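Local coordinates for glyoxalase-like domain protein (Staphylococcus aureus, PDB 3P8A) that is of unknown function but carries a glyoxalase-like domain of the VOC superfamily, whose members commonly act as metal-dependent enzymes or small-molecule binders, at residues Val75-Asn78 with Glu79-Lys82; Gly91-Phe94 with Ala95-Ile98; Lys121-Leu124 with Gln125-Val129. One frame throughout, in Å; residues are numbered along the deposited sequence.

Interaction 1 (Val75-Asn78 with Glu79-Lys82)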
ATOM      1  N   VAL A  75      -8.891   7.076 -11.327  1.00 15.49           N
ATOM      2  CA  VAL A  75      -9.791   8.181 -11.045  1.00 17.22           C
ATOM      3  C   VAL A  75     -10.878   8.279 -12.111  1.00 23.59           C
ATOM      4  O   VAL A  75     -10.579   8.336 -13.307  1.00 24.70           O
ATOM      5  CB  VAL A  75      -9.034   9.515 -10.774  1.00 21.87           C
ATOM      6  CG1 VAL A  75      -7.854   9.716 -11.719  1.00 22.12           C
ATOM      7  CG2 VAL A  75      -9.966  10.728 -10.775  1.00 22.12           C
ATOM      8  N   GLU A  76     -12.134   8.244 -11.661  1.00 22.05           N
ATOM      9  CA  GLU A  76     -13.327   8.381 -12.492  1.00 23.01           C
ATOM     10  C   GLU A  76     -13.759   9.857 -12.539  1.00 27.02           C
ATOM     11  O   GLU A  76     -14.078  10.372 -13.615  1.00 27.37           O
ATOM     12  CB  GLU A  76     -14.453   7.460 -11.985  1.00 24.86           C
ATOM     13  CG  GLU A  76     -15.873   7.806 -12.435  1.00 37.88           C
ATOM     14  CD  GLU A  76     -16.143   7.917 -13.927  1.00 63.32           C
ATOM     15  OE1 GLU A  76     -15.459   7.227 -14.719  1.00 51.86           O
ATOM     16  OE2 GLU A  76     -17.043   8.701 -14.304  1.00 59.62           O
ATOM     17  N   ASN A  77     -13.790  10.514 -11.368  1.00 22.96           N
ATOM     18  CA  ASN A  77     -14.183  11.916 -11.229  1.00 22.14           C
ATOM     19  C   ASN A  77     -12.980  12.794 -10.820  1.00 23.95           C
ATOM     20  O   ASN A  77     -12.742  13.022  -9.635  1.00 24.83           O
ATOM     21  CB  ASN A  77     -15.382  12.051 -10.266  1.00 21.21           C
ATOM     22  CG  ASN A  77     -15.971  13.444 -10.155  1.00 28.79           C
ATOM     23  OD1 ASN A  77     -15.430  14.423 -10.653  1.00 22.33           O
ATOM     24  ND2 ASN A  77     -17.073  13.577  -9.443  1.00 24.91           N
ATOM     25  N   ASN A  78     -12.244  13.292 -11.826  1.00 19.28           N
ATOM     26  CA  ASN A  78     -11.057  14.135 -11.706  1.00 20.25           C
ATOM     27  C   ASN A  78     -11.284  15.471 -11.034  1.00 25.44           C
ATOM     28  O   ASN A  78     -10.376  15.964 -10.369  1.00 23.12           O
ATOM     29  CB  ASN A  78     -10.405  14.356 -13.070  1.00 21.50           C
ATOM     30  CG  ASN A  78      -9.866  13.090 -13.663  1.00 51.52           C
ATOM     31  OD1 ASN A  78      -8.766  12.639 -13.314  1.00 44.31           O
ATOM     32  ND2 ASN A  78     -10.652  12.465 -14.540  1.00 45.94           N
ATOM     33  N   GLU A  79     -12.433  16.109 -11.287  1.00 23.97           N
ATOM     34  CA  GLU A  79     -12.729  17.410 -10.681  1.00 24.17           C
ATOM     35  C   GLU A  79     -12.922  17.275  -9.154  1.00 24.82           C
ATOM     36  O   GLU A  79     -12.414  18.108  -8.397  1.00 24.25           O
ATOM     37  CB  GLU A  79     -13.895  18.143 -11.380  1.00 26.44           C
ATOM     38  CG  GLU A  79     -14.836  17.291 -12.226  1.00 41.70           C
ATOM     39  CD  GLU A  79     -14.306  16.718 -13.531  1.00 67.99           C
ATOM     40  OE1 GLU A  79     -13.919  17.508 -14.424  1.00 73.18           O
ATOM     41  OE2 GLU A  79     -14.301  15.471 -13.665  1.00 49.76           O
ATOM     42  N   LYS A  80     -13.573  16.172  -8.711  1.00 19.66           N
ATOM     43  CA  LYS A  80     -13.764  15.856  -7.295  1.00 18.04           C
ATOM     44  C   LYS A  80     -12.419  15.607  -6.616  1.00 18.66           C
ATOM     45  O   LYS A  80     -12.158  16.208  -5.576  1.00 18.72           O
ATOM     46  CB  LYS A  80     -14.694  14.643  -7.119  1.00 19.35           C
ATOM     47  CG  LYS A  80     -14.806  14.154  -5.670  1.00 26.33           C
ATOM     48  CD  LYS A  80     -15.868  13.089  -5.515  1.00 37.55           C
ATOM     49  CE  LYS A  80     -17.259  13.646  -5.282  1.00 50.85           C
ATOM     50  NZ  LYS A  80     -17.313  14.561  -4.108  1.00 58.32           N
ATOM     51  N   LEU A  81     -11.572  14.738  -7.196  1.00 14.87           N
ATOM     52  CA  LEU A  81     -10.257  14.412  -6.634  1.00 13.85           C
ATOM     53  C   LEU A  81      -9.359  15.643  -6.499  1.00 17.58           C
ATOM     54  O   LEU A  81      -8.713  15.800  -5.478  1.00 15.99           O
ATOM     55  CB  LEU A  81      -9.573  13.316  -7.469  1.00 13.55           C
ATOM     56  CG  LEU A  81      -8.321  12.668  -6.867  1.00 16.78           C
ATOM     57  CD1 LEU A  81      -8.620  11.912  -5.570  1.00 20.36           C
ATOM     58  CD2 LEU A  81      -7.698  11.720  -7.863  1.00 15.44           C
ATOM     59  N   LYS A  82      -9.343  16.524  -7.516  1.00 18.17           N
ATOM     60  CA  LYS A  82      -8.542  17.762  -7.510  1.00 18.86           C
ATOM     61  C   LYS A  82      -8.979  18.719  -6.392  1.00 23.13           C
ATOM     62  O   LYS A  82      -8.130  19.365  -5.765  1.00 21.20           O
ATOM     63  CB  LYS A  82      -8.665  18.473  -8.867  1.00 22.43           C
ATOM     64  CG  LYS A  82      -7.756  17.919  -9.948  1.00 37.76           C
ATOM     65  CD  LYS A  82      -8.117  18.501 -11.322  1.00 51.85           C
ATOM     66  CE  LYS A  82      -6.960  19.133 -12.074  1.00 68.84           C
ATOM     67  NZ  LYS A  82      -5.900  18.151 -12.431  1.00 81.96           N
TER

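Interaction 2 (Gly91-Phe94 with Ala95-Ile98)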
ATOM      1  N   GLY A  91      -4.140  16.382   1.565  1.00 15.78           N
ATOM      2  CA  GLY A  91      -2.688  16.480   1.616  1.00 15.20           C
ATOM      3  C   GLY A  91      -2.040  15.174   2.036  1.00 18.79           C
ATOM      4  O   GLY A  91      -0.864  14.953   1.741  1.00 19.39           O
ATOM      5  N   VAL A  92      -2.806  14.276   2.702  1.00 13.91           N
ATOM      6  CA  VAL A  92      -2.324  12.963   3.155  1.00 13.46           C
ATOM      7  C   VAL A  92      -3.009  11.739   2.515  1.00 13.43           C
ATOM      8  O   VAL A  92      -2.443  10.647   2.564  1.00 10.17           O
ATOM      9  CB  VAL A  92      -2.334  12.824   4.708  1.00 18.69           C
ATOM     10  CG1 VAL A  92      -1.446  13.863   5.377  1.00 18.94           C
ATOM     11  CG2 VAL A  92      -3.750  12.866   5.277  1.00 18.80           C
ATOM     12  N   ALA A  93      -4.247  11.891   2.033  1.00  9.78           N
ATOM     13  CA  ALA A  93      -5.060  10.757   1.550  1.00 10.47           C
ATOM     14  C   ALA A  93      -4.418   9.913   0.439  1.00 16.16           C
ATOM     15  O   ALA A  93      -3.694  10.453  -0.403  1.00 15.01           O
ATOM     16  CB  ALA A  93      -6.441  11.236   1.134  1.00 11.18           C
ATOM     17  N   PHE A  94      -4.678   8.587   0.444  1.00 14.57           N
ATOM     18  CA  PHE A  94      -4.121   7.703  -0.578  1.00 13.96           C
ATOM     19  C   PHE A  94      -4.557   8.100  -1.996  1.00 19.39           C
ATOM     20  O   PHE A  94      -3.715   8.128  -2.886  1.00 19.12           O
ATOM     21  CB  PHE A  94      -4.435   6.222  -0.287  1.00 15.76           C
ATOM     22  CG  PHE A  94      -5.857   5.836  -0.602  1.00 17.92           C
ATOM     23  CD1 PHE A  94      -6.173   5.210  -1.797  1.00 20.50           C
ATOM     24  CD2 PHE A  94      -6.893   6.176   0.264  1.00 20.69           C
ATOM     25  CE1 PHE A  94      -7.505   4.909  -2.112  1.00 22.87           C
ATOM     26  CE2 PHE A  94      -8.222   5.908  -0.067  1.00 24.56           C
ATOM     27  CZ  PHE A  94      -8.522   5.262  -1.247  1.00 22.91           C
ATOM     28  N   ALA A  95      -5.857   8.432  -2.213  1.00 17.49           N
ATOM     29  CA  ALA A  95      -6.375   8.756  -3.553  1.00 16.52           C
ATOM     30  C   ALA A  95      -5.793  10.028  -4.184  1.00 17.98           C
ATOM     31  O   ALA A  95      -5.470  10.037  -5.360  1.00 18.32           O
ATOM     32  CB  ALA A  95      -7.896   8.823  -3.523  1.00 17.85           C
ATOM     33  N   THR A  96      -5.658  11.090  -3.395  1.00 14.09           N
ATOM     34  CA  THR A  96      -5.172  12.393  -3.813  1.00 12.17           C
ATOM     35  C   THR A  96      -3.692  12.390  -4.182  1.00 14.72           C
ATOM     36  O   THR A  96      -3.229  13.336  -4.831  1.00 14.33           O
ATOM     37  CB  THR A  96      -5.596  13.496  -2.805  1.00 21.27           C
ATOM     38  OG1 THR A  96      -5.124  13.157  -1.510  1.00 16.00           O
ATOM     39  CG2 THR A  96      -7.121  13.685  -2.717  1.00 18.27           C
ATOM     40  N   GLN A  97      -2.946  11.304  -3.826  1.00 12.76           N
ATOM     41  CA  GLN A  97      -1.535  11.119  -4.203  1.00 12.45           C
ATOM     42  C   GLN A  97      -1.424  11.096  -5.711  1.00 14.86           C
ATOM     43  O   GLN A  97      -0.407  11.552  -6.237  1.00 15.57           O
ATOM     44  CB  GLN A  97      -0.954   9.796  -3.663  1.00 13.79           C
ATOM     45  CG  GLN A  97      -0.694   9.804  -2.177  1.00 15.50           C
ATOM     46  CD  GLN A  97       0.067   8.570  -1.770  1.00 21.75           C
ATOM     47  OE1 GLN A  97       1.164   8.285  -2.270  1.00 17.67           O
ATOM     48  NE2 GLN A  97      -0.480   7.829  -0.831  1.00 15.84           N
ATOM     49  N   ILE A  98      -2.486  10.608  -6.405  1.00  9.75           N
ATOM     50  CA  ILE A  98      -2.592  10.556  -7.890  1.00  8.92           C
ATOM     51  C   ILE A  98      -2.368  11.978  -8.438  1.00 12.41           C
ATOM     52  O   ILE A  98      -1.536  12.174  -9.328  1.00 10.49           O
ATOM     53  CB  ILE A  98      -3.944   9.940  -8.380  1.00 12.00           C
ATOM     54  CG1 ILE A  98      -4.066   8.459  -7.981  1.00 12.16           C
ATOM     55  CG2 ILE A  98      -4.102  10.070  -9.924  1.00 13.65           C
ATOM     56  CD1 ILE A  98      -5.507   7.824  -8.244  1.00 10.92           C
TER

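Interaction 3 (Lys121-Leu124 with Gln125-Val129)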
ATOM      1  N   LYS A 121      -3.339   5.362  16.836  1.00 13.82           N
ATOM      2  CA  LYS A 121      -3.447   6.815  16.905  1.00 14.43           C
ATOM      3  C   LYS A 121      -2.876   7.352  18.238  1.00 18.17           C
ATOM      4  O   LYS A 121      -2.094   8.301  18.224  1.00 16.83           O
ATOM      5  CB  LYS A 121      -4.894   7.272  16.679  1.00 18.09           C
ATOM      6  CG  LYS A 121      -5.060   8.783  16.756  1.00 24.50           C
ATOM      7  CD  LYS A 121      -6.486   9.214  16.642  1.00 27.49           C
ATOM      8  CE  LYS A 121      -6.574  10.716  16.721  1.00 34.08           C
ATOM      9  NZ  LYS A 121      -7.876  11.214  16.216  1.00 42.68           N
ATOM     10  N   ASN A 122      -3.232   6.715  19.353  1.00 15.58           N
ATOM     11  CA  ASN A 122      -2.756   7.112  20.680  1.00 16.54           C
ATOM     12  C   ASN A 122      -1.241   6.944  20.810  1.00 18.61           C
ATOM     13  O   ASN A 122      -0.599   7.833  21.348  1.00 17.38           O
ATOM     14  CB  ASN A 122      -3.503   6.357  21.805  1.00 19.99           C
ATOM     15  CG  ASN A 122      -4.986   6.634  21.867  1.00 39.70           C
ATOM     16  OD1 ASN A 122      -5.467   7.711  21.481  1.00 33.71           O
ATOM     17  ND2 ASN A 122      -5.747   5.638  22.310  1.00 28.13           N
ATOM     18  N   LYS A 123      -0.672   5.840  20.264  1.00 15.56           N
ATOM     19  CA  LYS A 123       0.758   5.582  20.308  1.00 16.55           C
ATOM     20  C   LYS A 123       1.529   6.633  19.506  1.00 21.91           C
ATOM     21  O   LYS A 123       2.573   7.111  19.965  1.00 21.91           O
ATOM     22  CB  LYS A 123       1.080   4.150  19.830  1.00 19.78           C
ATOM     23  CG  LYS A 123       2.556   3.732  19.920  1.00 27.21           C
ATOM     24  CD  LYS A 123       3.257   3.875  18.570  1.00 35.47           C
ATOM     25  CE  LYS A 123       4.676   3.360  18.558  1.00 43.92           C
ATOM     26  NZ  LYS A 123       5.396   3.859  17.362  1.00 44.52           N
ATOM     27  N   LEU A 124       1.029   6.985  18.306  1.00 17.63           N
ATOM     28  CA  LEU A 124       1.718   7.977  17.476  1.00 16.33           C
ATOM     29  C   LEU A 124       1.603   9.354  18.107  1.00 18.25           C
ATOM     30  O   LEU A 124       2.592  10.084  18.164  1.00 18.56           O
ATOM     31  CB  LEU A 124       1.200   7.968  16.029  1.00 15.72           C
ATOM     32  CG  LEU A 124       1.475   6.721  15.186  1.00 18.07           C
ATOM     33  CD1 LEU A 124       0.707   6.796  13.884  1.00 16.59           C
ATOM     34  CD2 LEU A 124       2.969   6.565  14.880  1.00 17.36           C
ATOM     35  N   GLN A 125       0.411   9.684  18.624  1.00 13.88           N
ATOM     36  CA  GLN A 125       0.152  10.954  19.306  1.00 14.37           C
ATOM     37  C   GLN A 125       0.966  11.106  20.599  1.00 18.10           C
ATOM     38  O   GLN A 125       1.394  12.226  20.901  1.00 16.47           O
ATOM     39  CB  GLN A 125      -1.345  11.174  19.548  1.00 16.03           C
ATOM     40  CG  GLN A 125      -2.089  11.493  18.243  1.00 22.28           C
ATOM     41  CD  GLN A 125      -3.462  12.068  18.448  1.00 32.80           C
ATOM     42  OE1 GLN A 125      -3.955  12.853  17.632  1.00 31.50           O
ATOM     43  NE2 GLN A 125      -4.104  11.716  19.547  1.00 24.36           N
ATOM     44  N   SER A 126       1.288   9.981  21.279  1.00 16.58           N
ATOM     45  CA  SER A 126       2.119  10.003  22.502  1.00 18.04           C
ATOM     46  C   SER A 126       3.597  10.261  22.160  1.00 25.68           C
ATOM     47  O   SER A 126       4.398  10.518  23.053  1.00 25.35           O
ATOM     48  CB  SER A 126       1.970   8.703  23.279  1.00 20.32           C
ATOM     49  OG  SER A 126       2.673   7.649  22.638  1.00 28.03           O
ATOM     50  N   GLU A 127       3.954  10.184  20.854  1.00 22.77           N
ATOM     51  CA  GLU A 127       5.300  10.453  20.326  1.00 21.42           C
ATOM     52  C   GLU A 127       5.295  11.761  19.535  1.00 21.68           C
ATOM     53  O   GLU A 127       6.265  12.075  18.849  1.00 21.06           O
ATOM     54  CB  GLU A 127       5.791   9.292  19.435  1.00 22.78           C
ATOM     55  CG  GLU A 127       5.956   7.978  20.182  1.00 35.54           C
ATOM     56  CD  GLU A 127       6.285   6.806  19.283  1.00 67.22           C
ATOM     57  OE1 GLU A 127       5.446   6.470  18.415  1.00 67.53           O
ATOM     58  OE2 GLU A 127       7.398   6.248  19.424  1.00 59.06           O
ATOM     59  N   GLN A 128       4.197  12.517  19.627  1.00 17.14           N
ATOM     60  CA  GLN A 128       4.004  13.793  18.932  1.00 16.66           C
ATOM     61  C   GLN A 128       4.042  13.686  17.399  1.00 20.39           C
ATOM     62  O   GLN A 128       4.452  14.621  16.721  1.00 19.59           O
ATOM     63  CB  GLN A 128       4.928  14.912  19.496  1.00 17.64           C
ATOM     64  CG  GLN A 128       4.486  16.370  19.199  1.00 33.24           C
ATOM     65  CD  GLN A 128       3.103  16.756  19.689  1.00 39.60           C
ATOM     66  OE1 GLN A 128       2.574  16.184  20.641  1.00 28.54           O
ATOM     67  NE2 GLN A 128       2.506  17.770  19.065  1.00 36.82           N
ATOM     68  N   VAL A 129       3.653  12.538  16.844  1.00 17.20           N
ATOM     69  CA  VAL A 129       3.541  12.469  15.386  1.00 17.44           C
ATOM     70  C   VAL A 129       2.138  12.975  15.058  1.00 20.22           C
ATOM     71  O   VAL A 129       1.162  12.520  15.678  1.00 18.94           O
ATOM     72  CB  VAL A 129       3.963  11.161  14.639  1.00 21.16           C
ATOM     73  CG1 VAL A 129       4.356  10.030  15.571  1.00 20.70           C
ATOM     74  CG2 VAL A 129       2.928  10.705  13.620  1.00 21.43           C
TER
HETATM   75  O   HOH W   1       8.045   3.879  18.111  1.00 29.46           O

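Interaction 1 (Val75-Asn78 with Glu79-Lys82)
Asn77 turns its CG away from its own N (chi1 -174°), and the side-chain amide reaches toward Lys80 and crosses its side chain at about a right angle. Asn77 OD1 accepts from Lys80 N at 3.2 Å. The N-H points well at the oxygen (160°) but comes from above the amide plane. CB of Lys80 does the touching, 3.5 Å from Asn77 ND2, while the end of the lysine chain leads away.

This is an N-cap: Asn77 sits just before the helix that follows strand 69-75, and its amide oxygen takes up an N-H of the first turn. Two backbone bonds run beside it. Leu81 N donates to Asn77 O at 3.2 Å, in the carbonyl plane, and Lys82 N donates to Asn78 O at 3.1 Å. Glu79 CG lies 3.3 Å from Asn77 OD1, and the bend at chi2 then turns the carboxylate back toward segment 75-78.

On the inner side of the turn, Val75 CG2 touches Leu81 CD2 at 3.8 Å. The end of the strand thus packs on the first turn of the helix. Leu81 continues inward onto Tyr56 and Ala95, while Asn77 also touches Tyr52 of strand 48-53.

Interaction 2 (Gly91-Phe94 with Ala95-Ile98)
The turn that leads into the short helix 97-100 is built round Phe94 and Ala95, neighbours in the chain. CG of Phe94 stands between its own backbone N and carbonyl carbon (chi1 76°). This folds the ring back over the following peptide. Ala95 N lies beneath one face, 3.1 Å from Phe94 CG. The methyl of Ala95 meets the same ring as a CH-pi contact: Ala95 CB is 4.2 Å from the ring centroid of Phe94. It stands 12° off the ring normal, over the face and displaced toward the rim.

All the touching residues are buried. The turn fits against the large sheet of the glyoxalase-like domain: Phe94 N is hydrogen-bonded to Tyr153 OH and the Phe94 ring packs on Leu151, both on strand 147-155, and the ring also meets His53 edge-to-face. A glycerol, probably from the crystallisation liquor, lies about 3 Å from the Phe94 side chain at the nearest atoms.

Beyond the ring, the chain begins to coil. Gln97 N donates to Phe94 O in a weak bond of 3.4 Å, and Ile98 N donates to Ala95 O at 3.2 Å. Both bonds join residues three apart, as in a tight turn at the entrance to a helix. The aliphatic part of Gln97 runs past the same Phe94 carbonyl, with Gln97 CB 3.3 Å from Phe94 O.

Ala93 and Thr96 also meet. Thr96 OG1 lies 3.5 Å from Ala93 CB, but its hydrogen bond is with Gly90 O, which ties Thr96 back to the loop before the turn.

Interaction 3 (Lys121-Leu124 with Gln125-Val129)
A Schellman motif ends helix 117-125. Val129 N donates to Leu124 O at 3.0 Å, and Gln128 N donates to Gln125 O. Gln128, with positive phi, is the C-prime residue. Leu124 O accepts a second bond, from Glu127 N at 3.0 Å, and the two donors come from opposite faces of the carbonyl plane. The reversal carries Val129 back beside Leu124, with Leu124 CD2 to Val129 CG1 at 3.8 Å. Both residues also pack on Ile154 of strand 147-155.

Ser126 OG donates to Lys123 O at 2.7 Å. Its first torsion places the hydroxyl between the backbone N and the carbonyl carbon, where it can turn back on the last turn of the helix.

On the outer side, Lys123 bends at chi2 (-99°) and sends its ammonium group to Glu127. Lys123 NZ meets Glu127 OE1 at 2.8 Å, on the syn side and 22° out of the carboxylate plane. One water accepts from Lys123 NZ and donates to Glu127 OE2. The pairing joins the last full turn to the turning loop. The direct bond and the water bridge together hold the carboxylate by both its oxygens to one amine.

In the fold
From the N terminus, the three contacts come in series and none nests or crosses. Each is local. Interaction 1 closes the turn from strand 69-75 into helix 78-84. Interaction 2 closes the turn into helix 97-100, at the end of the loop that follows. These two touch: Leu81 CD1 packs on Thr96 CG2, and Val75 CG1 on Ile98 CG2, so the end of strand 69-75 and the start of helix 78-84 pack on the turn into helix 97-100. Interaction 3 closes the exit from helix 117-125 into strand 130-139, an outermost strand of the eight-stranded sheet. It lies apart, with centres about 21 Å from interaction 2 and 32 Å from interaction 1.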